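2,3-bisphosphoglycerate-independent phosphoglycerate mutase (Pyrococcus horikoshii, PDB 2ZKT) probably catalyses the interconversion of 2-phosphoglycerate and 3-phosphoglycerate in glycolysis, as a metal-dependent mutase that works without 2,3-bisphosphoglycerate. Local coordinates at residues G16-K21 / S357-P362; T27-A32 / K376-R381; D94-R99 / R226-Y231; G164-H169 / K186-I191. One frame throughout, in Å; residues are numbered along the deposited sequence.

Overall arrangement
The four contacts fall into two pairs in separate parts of the fold. Contacts 1 and 2, with centres about 10 Å apart, lie beside the eight-stranded mixed sheet, in the part that also binds the metals; they touch where D17 of one meets E380 of the other. Contacts 3 and 4, centres about 9 Å apart, share the four-stranded antiparallel sheet, where strands 96-103 and 161-166 are neighbours. Ion pairs dominate the first two, with a capping network at a largely buried helix junction in contact 2 and a partly exposed arginine in contact 1. Contact 3 is backbone pairing that ends in an exposed arginine, whereas contact 4 packs a helix on that sheet through apolar tips and a lysine–histidine bond.

Contact 1 (G16-K21 / S357-P362); sequences GDRPIK and SGDPVP
R18 and D359 carry this contact between two loops of the metalloenzyme fold. Segment 16-21 follows the zinc ligand D13, and 357-362 follows the zinc ligand H356 and runs into strand 361-366. From CB, R18 CG lies anti to the carbonyl carbon, and CG and CD pass D359 OD2, each at 3.9 Å. The chain is extended, with CD anti to CA (chi2 174°) and NE anti to CB (chi3 179°), and brings NE to OD2 for a salt bridge of 2.8 Å, close to the guanidinium plane. CZ follows, 3.4 Å from OD2. At the tip NH2 makes a weak second bond to OD2 and passes S357 CB at 3.9 Å, while NH1 turns to E352. The guanidinium stands almost upright on the carboxylate, their planes 87° apart, and both nitrogens go to the one oxygen, OD2. On its other face OD2 takes a 2.7 Å bond from S357 OG, on the anti side, with R18 NE on the syn side. An alanine in place of D359 would probably leave R18 NE and S357 OG without their shared acceptor, and R18 held at its tip by E352 but less firmly fixed at NE. Deeper in, G16 CA rests 4.2 Å from P362 CD. With one oxygen gripped from both faces, and a cation between two acids, the contact is likely to keep D359 ionised.

Contact 2 (T27-A32 / K376-R381); sequences TPLEYA and KRFGER
The carboxylate of E30 sits at the edge of the R381 guanidinium, the two planes 27° apart, and the ring of F378 takes L29 CD2 off-centre in a CH-pi contact, 4.2 Å from the ring centroid. The motif is a capping box: T27 is the N-cap of helix 28-31, its OG1 accepts from E30 N, and reciprocally E30 OE1 accepts from T27 N at 2.9 Å. E30 CG is anti to the carbonyl carbon (chi1 -66°), and the chain runs extended beyond it to R381. There NH2 reaches OE1 at 2.7 Å and NE reaches OE2 at 2.9 Å, a side-on salt bridge that uses the syn lone pair of each oxygen. The capping glutamate thus also binds the start of helix 380-383, since OE2 accepts from R381 N at 3.1 Å as well. Four N-H groups hold its two oxygens, which fixes the carboxylate in place. An alanine at E30 would probably leave the guanidinium of R381 without this acid and T27 N and R381 N without their acceptor. G379, the N-cap of the second helix, lies against E30 CG, where a side chain would clash. Around the pair, P362 of strand 361-366 touches L29, F378 and E380, and G25 O takes a further bond from R381 NH2. E380 OE1 comes within 4.2 Å of E30 OE2, a like charge likely to be eased by R381. T27 OG1 meets E380 tip to tip, donating to OE1 at 2.7 Å from above the carboxylate plane, 40° out of it.

Contact 3 (D94-R99 / R226-Y231); sequences DDLAFR and RGAGTY
A97 and G229 form the tight centre of this antiparallel strand pair, a hydrogen-bonded pair with A97 N to G229 O and G229 N to A97 O both at 2.9 Å. On the face bearing L96 and F98 the packing is close: F98 CE2 lies 3.5 Å from A228 CB, and L96 CD1 presses to 3.2 Å from G229 O and also meets T230 CG2. L96 CG is anti to the backbone N (chi1 -175°), and from there CD1 (chi2 58°) reaches that carbonyl. Between A97 and R99 the register slips by one, a beta bulge in which F98 faces G227 and A228. G227 takes the positive phi of this bend, and a side chain there would run into R99 CD. Beyond the bulge R99 pairs with R226, N to O and back, and R226 O also sits at the edge of the F98 ring. Here the contact opens to solvent. The two arginine chains run side by side in the same direction, CG touching CG, with R99 NH1 3.1 Å from R226 CD and 3.9 Å from R226 NE. Their side chains share no hydrogen bond, and their guanidinium planes are 69° apart. R226 is exposed and R99 only partly covered, with R79 close to R99 as another like charge. Strand 222-229 forms the outer edge of the four-stranded sheet; strand 96-103 separates it from 161-166, to which L96 and F98 bond through N166 and G164, while G227 bonds to G80 at the start of helix 80-86.

Contact 4 (G164-H169 / K186-I191); sequences GDNDPH and KKVAEI
N166 and H169, from the end of strand 161-166 and the turn after it, face one side of helix 186-203, which packs on the four-stranded antiparallel sheet. N166 points toward the helix, its ND2 grazing V188 CG1 at 4.0 Å, a loose touch; its backbone pairs with L96. At D167 the chain leaves the strand. D167 O lies 2.3 Å from H169 ND1, too short to be trusted, and the bond is best called doubtful. P168 lies beside D94 and D95 and leads to H169, whose ring fits among K187, V188 and I191. These three fall on one helical face, at spacings of one and three residues. V188 CG2 meets CD2 of the imidazole at 3.5 Å as the two side chains slide past each other in opposite directions. I191 CD1 comes tip to tip with H169 NE2, 3.7 Å away. The arrangement buries the apolar side of the helix: V188 and I191 are buried, while K187 is exposed and H169 partly so. K187 leaves the helix with CG anti to the backbone N (chi1 -166°), and its chain runs across H169 at about a right angle. Bent at its last torsion, it donates from NZ to H169 NE2 at 2.9 Å, the amine tilted 30° from the ring plane.

Contact 1 (G16-K21 / S357-P362)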
loop_
_atom_site.group_PDB
_atom_site.type_symbol
_atom_site.label_atom_id
_atom_site.label_comp_id
_atom_site.label_asym_id
_atom_site.label_seq_id
_atom_site.Cartn_x
_atom_site.Cartn_y
_atom_site.Cartn_z
ATOM N N GLY B 16 13.156 5.711 -2.471
ATOM C CA GLY B 16 13.580 4.708 -3.440
ATOM C C GLY B 16 14.109 3.402 -2.866
ATOM O O GLY B 16 14.764 3.389 -1.816
ATOM N N ASP B 17 13.848 2.299 -3.568
ATOM C CA ASP B 17 14.307 0.999 -3.112
ATOM C C ASP B 17 14.557 0.069 -4.301
ATOM O O ASP B 17 14.524 0.492 -5.459
ATOM C CB ASP B 17 13.251 0.397 -2.172
ATOM C CG ASP B 17 13.869 -0.427 -1.043
ATOM O OD1 ASP B 17 14.509 -1.469 -1.329
ATOM O OD2 ASP B 17 13.716 -0.021 0.137
ATOM N N ARG B 18 14.820 -1.204 -4.014
ATOM C CA ARG B 18 15.040 -2.193 -5.064
ATOM C C ARG B 18 13.986 -3.295 -4.903
ATOM O O ARG B 18 13.391 -3.444 -3.831
ATOM C CB ARG B 18 16.459 -2.772 -4.961
ATOM C CG ARG B 18 17.547 -1.735 -5.235
ATOM C CD ARG B 18 18.952 -2.271 -4.978
ATOM N NE ARG B 18 19.947 -1.242 -5.270
ATOM C CZ ARG B 18 21.261 -1.369 -5.081
ATOM N NH1 ARG B 18 21.774 -2.497 -4.582
ATOM N NH2 ARG B 18 22.075 -0.366 -5.410
ATOM N N PRO B 19 13.730 -4.070 -5.972
ATOM C CA PRO B 19 12.729 -5.148 -5.888
ATOM C C PRO B 19 12.965 -6.013 -4.642
ATOM O O PRO B 19 14.109 -6.403 -4.366
ATOM C CB PRO B 19 12.952 -5.934 -7.185
ATOM C CG PRO B 19 13.431 -4.867 -8.149
ATOM C CD PRO B 19 14.403 -4.068 -7.287
ATOM N N ILE B 20 11.900 -6.287 -3.882
ATOM C CA ILE B 20 12.007 -7.118 -2.676
ATOM C C ILE B 20 11.270 -8.435 -2.933
ATOM O O ILE B 20 10.085 -8.436 -3.289
ATOM C CB ILE B 20 11.349 -6.454 -1.434
ATOM C CG1 ILE B 20 11.911 -5.042 -1.216
ATOM C CG2 ILE B 20 11.589 -7.340 -0.188
ATOM C CD1 ILE B 20 13.322 -5.007 -0.689
ATOM N N LYS B 21 11.970 -9.553 -2.735
ATOM C CA LYS B 21 11.389 -10.875 -2.966
ATOM C C LYS B 21 10.162 -11.148 -2.092
ATOM O O LYS B 21 9.142 -11.656 -2.586
ATOM C CB LYS B 21 12.450 -11.966 -2.743
ATOM C CG LYS B 21 11.992 -13.360 -3.162
ATOM C CD LYS B 21 13.139 -14.367 -3.123
ATOM C CE LYS B 21 12.678 -15.770 -3.527
ATOM N NZ LYS B 21 11.787 -16.401 -2.503
ATOM N N SER B 357 21.698 4.507 -1.612
ATOM C CA SER B 357 22.183 3.938 -2.870
ATOM C C SER B 357 22.155 5.060 -3.903
ATOM O O SER B 357 21.677 6.167 -3.627
ATOM C CB SER B 357 21.263 2.815 -3.357
ATOM O OG SER B 357 20.036 3.357 -3.844
ATOM N N GLY B 358 22.664 4.760 -5.097
ATOM C CA GLY B 358 22.684 5.736 -6.170
ATOM C C GLY B 358 21.475 5.590 -7.089
ATOM O O GLY B 358 21.324 6.361 -8.043
ATOM N N ASP B 359 20.620 4.603 -6.810
ATOM C CA ASP B 359 19.411 4.384 -7.610
ATOM C C ASP B 359 18.584 5.682 -7.676
ATOM O O ASP B 359 18.362 6.331 -6.657
ATOM C CB ASP B 359 18.550 3.269 -6.996
ATOM C CG ASP B 359 19.289 1.947 -6.889
ATOM O OD1 ASP B 359 19.572 1.329 -7.945
ATOM O OD2 ASP B 359 19.595 1.528 -5.746
ATOM N N PRO B 360 18.128 6.070 -8.882
ATOM C CA PRO B 360 17.327 7.293 -9.050
ATOM C C PRO B 360 16.066 7.175 -8.189
ATOM O O PRO B 360 15.711 6.084 -7.762
ATOM C CB PRO B 360 17.031 7.317 -10.565
ATOM C CG PRO B 360 17.047 5.836 -10.943
ATOM C CD PRO B 360 18.245 5.325 -10.158
ATOM N N VAL B 361 15.389 8.293 -7.944
ATOM C CA VAL B 361 14.219 8.273 -7.083
ATOM C C VAL B 361 12.928 8.644 -7.805
ATOM O O VAL B 361 12.888 9.589 -8.591
ATOM C CB VAL B 361 14.422 9.247 -5.887
ATOM C CG1 VAL B 361 13.266 9.118 -4.893
ATOM C CG2 VAL B 361 15.745 8.954 -5.202
ATOM N N PRO B 362 11.842 7.902 -7.529
ATOM C CA PRO B 362 10.575 8.218 -8.195
ATOM C C PRO B 362 10.138 9.629 -7.824
ATOM O O PRO B 362 10.310 10.074 -6.682
ATOM C CB PRO B 362 9.622 7.123 -7.678
ATOM C CG PRO B 362 10.214 6.759 -6.349
ATOM C CD PRO B 362 11.693 6.755 -6.612
#

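Contact 2 (T27-A32 / K376-R381)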
loop_
_atom_site.group_PDB
_atom_site.type_symbol
_atom_site.label_atom_id
_atom_site.label_comp_id
_atom_site.label_asym_id
_atom_site.label_seq_id
_atom_site.Cartn_x
_atom_site.Cartn_y
_atom_site.Cartn_z
ATOM N N THR B 27 8.784 -3.043 -4.886
ATOM C CA THR B 27 9.523 -2.227 -3.941
ATOM C C THR B 27 8.491 -1.856 -2.878
ATOM O O THR B 27 7.282 -1.960 -3.117
ATOM C CB THR B 27 10.023 -0.936 -4.581
ATOM O OG1 THR B 27 8.892 -0.171 -5.027
ATOM C CG2 THR B 27 10.959 -1.245 -5.765
ATOM N N PRO B 28 8.952 -1.432 -1.687
ATOM C CA PRO B 28 8.032 -1.044 -0.605
ATOM C C PRO B 28 6.990 -0.025 -1.086
ATOM O O PRO B 28 5.821 -0.097 -0.709
ATOM C CB PRO B 28 8.979 -0.456 0.449
ATOM C CG PRO B 28 10.189 -1.342 0.301
ATOM C CD PRO B 28 10.353 -1.432 -1.212
ATOM N N LEU B 29 7.422 0.918 -1.919
ATOM C CA LEU B 29 6.525 1.946 -2.436
ATOM C C LEU B 29 5.448 1.366 -3.340
ATOM O O LEU B 29 4.302 1.806 -3.296
ATOM C CB LEU B 29 7.306 3.018 -3.223
ATOM C CG LEU B 29 6.419 4.002 -4.030
ATOM C CD1 LEU B 29 5.349 4.631 -3.135
ATOM C CD2 LEU B 29 7.307 5.084 -4.646
ATOM N N GLU B 30 5.813 0.377 -4.151
ATOM C CA GLU B 30 4.848 -0.229 -5.061
ATOM C C GLU B 30 3.872 -1.106 -4.275
ATOM O O GLU B 30 2.649 -0.995 -4.433
ATOM C CB GLU B 30 5.582 -1.045 -6.145
ATOM C CG GLU B 30 6.421 -0.178 -7.083
ATOM C CD GLU B 30 7.426 -0.978 -7.911
ATOM O OE1 GLU B 30 7.902 -2.036 -7.421
ATOM O OE2 GLU B 30 7.758 -0.539 -9.048
ATOM N N TYR B 31 4.440 -1.947 -3.404
ATOM C CA TYR B 31 3.697 -2.880 -2.546
ATOM C C TYR B 31 2.729 -2.142 -1.603
ATOM O O TYR B 31 1.577 -2.525 -1.468
ATOM C CB TYR B 31 4.701 -3.702 -1.716
ATOM C CG TYR B 31 4.089 -4.719 -0.770
ATOM C CD1 TYR B 31 3.653 -5.963 -1.235
ATOM C CD2 TYR B 31 3.960 -4.445 0.597
ATOM C CE1 TYR B 31 3.106 -6.909 -0.368
ATOM C CE2 TYR B 31 3.412 -5.389 1.477
ATOM C CZ TYR B 31 2.989 -6.618 0.986
ATOM O OH TYR B 31 2.447 -7.564 1.843
ATOM N N ALA B 32 3.219 -1.083 -0.955
ATOM C CA ALA B 32 2.420 -0.296 -0.014
ATOM C C ALA B 32 1.142 0.231 -0.646
ATOM O O ALA B 32 1.140 0.648 -1.793
ATOM C CB ALA B 32 3.255 0.878 0.523
ATOM N N LYS B 376 -0.451 5.595 -14.144
ATOM C CA LYS B 376 -1.627 5.401 -13.288
ATOM C C LYS B 376 -1.343 5.330 -11.787
ATOM O O LYS B 376 -2.169 5.774 -10.987
ATOM C CB LYS B 376 -2.376 4.127 -13.717
ATOM C CG LYS B 376 -2.914 4.157 -15.146
ATOM C CD LYS B 376 -3.923 5.289 -15.335
ATOM C CE LYS B 376 -4.502 5.298 -16.753
ATOM N NZ LYS B 376 -5.496 6.410 -16.962
ATOM N N ARG B 377 -0.199 4.762 -11.397
ATOM C CA ARG B 377 0.161 4.655 -9.980
ATOM C C ARG B 377 1.537 5.246 -9.701
ATOM O O ARG B 377 2.297 5.548 -10.629
ATOM C CB ARG B 377 0.149 3.192 -9.521
ATOM C CG ARG B 377 -1.239 2.600 -9.347
ATOM C CD ARG B 377 -1.147 1.153 -8.881
ATOM N NE ARG B 377 -0.288 0.367 -9.766
ATOM C CZ ARG B 377 -0.561 0.118 -11.048
ATOM N NH1 ARG B 377 -1.679 0.591 -11.601
ATOM N NH2 ARG B 377 0.295 -0.593 -11.783
ATOM N N PHE B 378 1.867 5.409 -8.419
ATOM C CA PHE B 378 3.165 5.972 -8.054
ATOM C C PHE B 378 4.125 4.866 -7.631
ATOM O O PHE B 378 3.952 4.246 -6.586
ATOM C CB PHE B 378 3.014 7.011 -6.928
ATOM C CG PHE B 378 4.286 7.782 -6.634
ATOM C CD1 PHE B 378 5.032 8.356 -7.677
ATOM C CD2 PHE B 378 4.745 7.933 -5.322
ATOM C CE1 PHE B 378 6.212 9.065 -7.424
ATOM C CE2 PHE B 378 5.932 8.645 -5.051
ATOM C CZ PHE B 378 6.670 9.213 -6.109
ATOM N N GLY B 379 5.138 4.618 -8.458
ATOM C CA GLY B 379 6.114 3.583 -8.151
ATOM C C GLY B 379 7.341 3.714 -9.039
ATOM O O GLY B 379 7.293 4.380 -10.080
ATOM N N GLU B 380 8.439 3.073 -8.643
ATOM C CA GLU B 380 9.670 3.157 -9.419
ATOM C C GLU B 380 9.515 2.692 -10.871
ATOM O O GLU B 380 10.003 3.364 -11.785
ATOM C CB GLU B 380 10.805 2.379 -8.731
ATOM C CG GLU B 380 11.275 3.027 -7.426
ATOM C CD GLU B 380 10.556 2.474 -6.194
ATOM O OE1 GLU B 380 9.343 2.165 -6.284
ATOM O OE2 GLU B 380 11.212 2.351 -5.129
ATOM N N ARG B 381 8.842 1.559 -11.103
ATOM C CA ARG B 381 8.683 1.092 -12.477
ATOM C C ARG B 381 7.780 2.010 -13.297
ATOM O O ARG B 381 7.976 2.174 -14.503
ATOM C CB ARG B 381 8.168 -0.367 -12.517
ATOM C CG ARG B 381 9.307 -1.398 -12.757
ATOM C CD ARG B 381 10.388 -1.316 -11.667
ATOM N NE ARG B 381 9.939 -1.886 -10.394
ATOM C CZ ARG B 381 9.945 -3.192 -10.109
ATOM N NH1 ARG B 381 10.384 -4.071 -11.002
ATOM N NH2 ARG B 381 9.495 -3.625 -8.942
#

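Contact 3 (D94-R99 / R226-Y231)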
loop_
_atom_site.group_PDB
_atom_site.type_symbol
_atom_site.label_atom_id
_atom_site.label_comp_id
_atom_site.label_asym_id
_atom_site.label_seq_id
_atom_site.Cartn_x
_atom_site.Cartn_y
_atom_site.Cartn_z
ATOM N N ASP B 94 31.611 32.698 8.913
ATOM C CA ASP B 94 33.037 32.439 9.073
ATOM C C ASP B 94 33.305 31.335 10.102
ATOM O O ASP B 94 34.465 31.013 10.380
ATOM C CB ASP B 94 33.768 33.730 9.464
ATOM C CG ASP B 94 33.290 34.289 10.790
ATOM O OD1 ASP B 94 32.141 33.989 11.184
ATOM O OD2 ASP B 94 34.064 35.039 11.430
ATOM N N ASP B 95 32.234 30.746 10.653
ATOM C CA ASP B 95 32.364 29.668 11.651
ATOM C C ASP B 95 32.512 28.266 11.038
ATOM O O ASP B 95 32.056 28.009 9.918
ATOM C CB ASP B 95 31.153 29.651 12.603
ATOM C CG ASP B 95 31.073 30.891 13.481
ATOM O OD1 ASP B 95 32.120 31.277 14.037
ATOM O OD2 ASP B 95 29.969 31.473 13.626
ATOM N N LEU B 96 33.151 27.369 11.792
ATOM C CA LEU B 96 33.354 25.982 11.373
ATOM C C LEU B 96 32.649 25.060 12.393
ATOM O O LEU B 96 32.899 25.158 13.600
ATOM C CB LEU B 96 34.853 25.655 11.319
ATOM C CG LEU B 96 35.210 24.262 10.764
ATOM C CD1 LEU B 96 34.652 24.101 9.348
ATOM C CD2 LEU B 96 36.731 24.085 10.761
ATOM N N ALA B 97 31.768 24.179 11.904
ATOM C CA ALA B 97 31.013 23.272 12.776
ATOM C C ALA B 97 31.301 21.799 12.500
ATOM O O ALA B 97 31.698 21.426 11.395
ATOM C CB ALA B 97 29.531 23.543 12.638
ATOM N N PHE B 98 31.093 20.959 13.516
ATOM C CA PHE B 98 31.356 19.525 13.400
ATOM C C PHE B 98 30.263 18.700 14.071
ATOM O O PHE B 98 29.574 19.177 14.981
ATOM C CB PHE B 98 32.666 19.161 14.105
ATOM C CG PHE B 98 33.850 19.991 13.695
ATOM C CD1 PHE B 98 34.040 21.273 14.228
ATOM C CD2 PHE B 98 34.809 19.475 12.811
ATOM C CE1 PHE B 98 35.168 22.027 13.891
ATOM C CE2 PHE B 98 35.943 20.224 12.468
ATOM C CZ PHE B 98 36.123 21.505 13.012
ATOM N N ARG B 99 30.109 17.454 13.615
ATOM C CA ARG B 99 29.154 16.532 14.233
ATOM C C ARG B 99 30.048 15.765 15.232
ATOM O O ARG B 99 31.175 15.361 14.903
ATOM C CB ARG B 99 28.540 15.587 13.186
ATOM C CG ARG B 99 29.545 14.755 12.405
ATOM C CD ARG B 99 28.894 14.142 11.160
ATOM N NE ARG B 99 27.848 13.167 11.487
ATOM C CZ ARG B 99 28.084 11.947 11.973
ATOM N NH1 ARG B 99 29.336 11.545 12.188
ATOM N NH2 ARG B 99 27.070 11.130 12.246
ATOM N N ARG B 226 33.853 14.875 13.537
ATOM C CA ARG B 226 33.927 14.720 12.093
ATOM C C ARG B 226 32.947 15.636 11.357
ATOM O O ARG B 226 32.285 16.483 11.969
ATOM C CB ARG B 226 33.657 13.251 11.742
ATOM C CG ARG B 226 32.360 12.702 12.328
ATOM C CD ARG B 226 32.374 11.174 12.335
ATOM N NE ARG B 226 32.958 10.635 11.102
ATOM C CZ ARG B 226 32.969 9.342 10.764
ATOM N NH1 ARG B 226 32.419 8.431 11.569
ATOM N NH2 ARG B 226 33.537 8.959 9.620
ATOM N N GLY B 227 32.871 15.465 10.036
ATOM C CA GLY B 227 31.960 16.267 9.227
ATOM C C GLY B 227 32.167 17.771 9.326
ATOM O O GLY B 227 31.198 18.523 9.492
ATOM N N ALA B 228 33.421 18.212 9.233
ATOM C CA ALA B 228 33.737 19.640 9.302
ATOM C C ALA B 228 32.922 20.375 8.229
ATOM O O ALA B 228 32.847 19.930 7.073
ATOM C CB ALA B 228 35.243 19.861 9.079
ATOM N N GLY B 229 32.301 21.491 8.606
ATOM C CA GLY B 229 31.503 22.223 7.635
ATOM C C GLY B 229 31.403 23.726 7.859
ATOM O O GLY B 229 31.485 24.221 8.991
ATOM N N THR B 230 31.242 24.454 6.757
ATOM C CA THR B 230 31.100 25.908 6.801
ATOM C C THR B 230 29.757 26.184 6.125
ATOM O O THR B 230 29.030 25.247 5.758
ATOM C CB THR B 230 32.223 26.625 5.989
ATOM O OG1 THR B 230 31.989 26.449 4.579
ATOM C CG2 THR B 230 33.591 26.040 6.323
ATOM N N TYR B 231 29.418 27.461 5.966
ATOM C CA TYR B 231 28.174 27.820 5.291
ATOM C C TYR B 231 28.338 27.366 3.824
ATOM O O TYR B 231 29.432 27.465 3.255
ATOM C CB TYR B 231 27.971 29.340 5.347
ATOM C CG TYR B 231 26.679 29.806 4.715
ATOM C CD1 TYR B 231 25.464 29.699 5.403
ATOM C CD2 TYR B 231 26.667 30.364 3.433
ATOM C CE1 TYR B 231 24.263 30.140 4.833
ATOM C CE2 TYR B 231 25.473 30.808 2.846
ATOM C CZ TYR B 231 24.277 30.692 3.552
ATOM O OH TYR B 231 23.096 31.119 2.981
#

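Contact 4 (G164-H169 / K186-I191)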
loop_
_atom_site.group_PDB
_atom_site.type_symbol
_atom_site.label_atom_id
_atom_site.label_comp_id
_atom_site.label_asym_id
_atom_site.label_seq_id
_atom_site.Cartn_x
_atom_site.Cartn_y
_atom_site.Cartn_z
ATOM N N GLY B 164 29.896 20.587 17.661
ATOM C CA GLY B 164 31.021 21.445 18.044
ATOM C C GLY B 164 31.196 22.593 17.048
ATOM O O GLY B 164 31.307 22.376 15.838
ATOM N N ASP B 165 31.238 23.820 17.560
ATOM C CA ASP B 165 31.408 24.981 16.690
ATOM C C ASP B 165 32.626 25.844 17.061
ATOM O O ASP B 165 32.663 26.446 18.136
ATOM C CB ASP B 165 30.144 25.849 16.724
ATOM C CG ASP B 165 30.242 27.040 15.797
ATOM O OD1 ASP B 165 30.333 26.824 14.565
ATOM O OD2 ASP B 165 30.243 28.188 16.295
ATOM N N ASN B 166 33.623 25.879 16.175
ATOM C CA ASN B 166 34.832 26.698 16.263
ATOM C C ASN B 166 34.649 28.062 15.574
ATOM O O ASN B 166 34.329 28.165 14.399
ATOM C CB ASN B 166 35.983 25.932 15.607
ATOM C CG ASN B 166 36.467 24.858 16.552
ATOM O OD1 ASN B 166 36.061 24.781 17.710
ATOM N ND2 ASN B 166 37.364 24.002 16.028
ATOM N N ASP B 167 34.846 29.145 16.362
ATOM C CA ASP B 167 34.551 30.490 15.860
ATOM C C ASP B 167 35.616 31.033 14.884
ATOM O O ASP B 167 36.758 30.609 14.839
ATOM C CB ASP B 167 34.384 31.426 17.060
ATOM C CG ASP B 167 32.967 31.296 17.611
ATOM O OD1 ASP B 167 32.762 30.427 18.463
ATOM O OD2 ASP B 167 32.093 32.051 17.186
ATOM N N PRO B 168 35.216 32.073 14.140
ATOM C CA PRO B 168 35.764 32.446 12.836
ATOM C C PRO B 168 36.916 31.569 12.288
ATOM O O PRO B 168 38.011 32.043 11.987
ATOM C CB PRO B 168 36.175 33.904 13.014
ATOM C CG PRO B 168 35.184 34.503 14.035
ATOM C CD PRO B 168 34.398 33.199 14.554
ATOM N N HIS B 169 36.616 30.256 12.105
ATOM C CA HIS B 169 37.645 29.344 11.592
ATOM C C HIS B 169 37.220 28.612 10.301
ATOM O O HIS B 169 37.717 27.541 9.978
ATOM C CB HIS B 169 37.945 28.313 12.686
ATOM C CG HIS B 169 39.070 28.814 13.557
ATOM N ND1 HIS B 169 38.883 29.666 14.598
ATOM C CD2 HIS B 169 40.437 28.512 13.470
ATOM C CE1 HIS B 169 40.108 29.875 15.124
ATOM N NE2 HIS B 169 41.058 29.196 14.468
ATOM N N LYS B 186 45.916 23.272 9.376
ATOM C CA LYS B 186 46.883 22.887 10.406
ATOM C C LYS B 186 46.499 23.454 11.775
ATOM O O LYS B 186 46.598 22.802 12.811
ATOM C CB LYS B 186 48.257 23.423 9.987
ATOM C CG LYS B 186 49.397 22.816 10.815
ATOM C CD LYS B 186 50.603 23.757 10.922
ATOM C CE LYS B 186 51.876 23.152 10.314
ATOM N NZ LYS B 186 52.670 24.208 9.681
ATOM N N LYS B 187 46.084 24.735 11.762
ATOM C CA LYS B 187 45.756 25.417 13.010
ATOM C C LYS B 187 44.610 24.727 13.765
ATOM O O LYS B 187 44.634 24.562 14.980
ATOM C CB LYS B 187 45.359 26.858 12.674
ATOM C CG LYS B 187 45.323 27.758 13.913
ATOM C CD LYS B 187 45.076 29.228 13.560
ATOM C CE LYS B 187 44.764 30.083 14.796
ATOM N NZ LYS B 187 43.468 30.745 14.622
ATOM N N VAL B 188 43.562 24.350 13.005
ATOM C CA VAL B 188 42.347 23.831 13.638
ATOM C C VAL B 188 42.531 22.423 14.219
ATOM O O VAL B 188 41.928 22.046 15.219
ATOM C CB VAL B 188 41.225 23.822 12.599
ATOM C CG1 VAL B 188 39.990 23.119 13.173
ATOM C CG2 VAL B 188 40.855 25.244 12.213
ATOM N N ALA B 189 43.357 21.614 13.524
ATOM C CA ALA B 189 43.581 20.254 14.006
ATOM C C ALA B 189 44.329 20.250 15.350
ATOM O O ALA B 189 44.244 19.310 16.138
ATOM C CB ALA B 189 44.392 19.503 12.950
ATOM N N GLU B 190 45.119 21.321 15.579
ATOM C CA GLU B 190 45.825 21.433 16.845
ATOM C C GLU B 190 44.878 21.893 17.949
ATOM O O GLU B 190 45.047 21.577 19.122
ATOM C CB GLU B 190 46.958 22.451 16.672
ATOM C CG GLU B 190 47.919 22.067 15.543
ATOM C CD GLU B 190 49.058 23.066 15.493
ATOM O OE1 GLU B 190 48.920 24.143 16.057
ATOM O OE2 GLU B 190 50.082 22.754 14.881
ATOM N N ILE B 191 43.917 22.732 17.525
ATOM C CA ILE B 191 42.878 23.144 18.450
ATOM C C ILE B 191 41.983 21.952 18.788
ATOM O O ILE B 191 41.711 21.644 19.940
ATOM C CB ILE B 191 42.069 24.258 17.772
ATOM C CG1 ILE B 191 42.979 25.449 17.448
ATOM C CG2 ILE B 191 40.954 24.761 18.713
ATOM C CD1 ILE B 191 42.222 26.605 16.784
#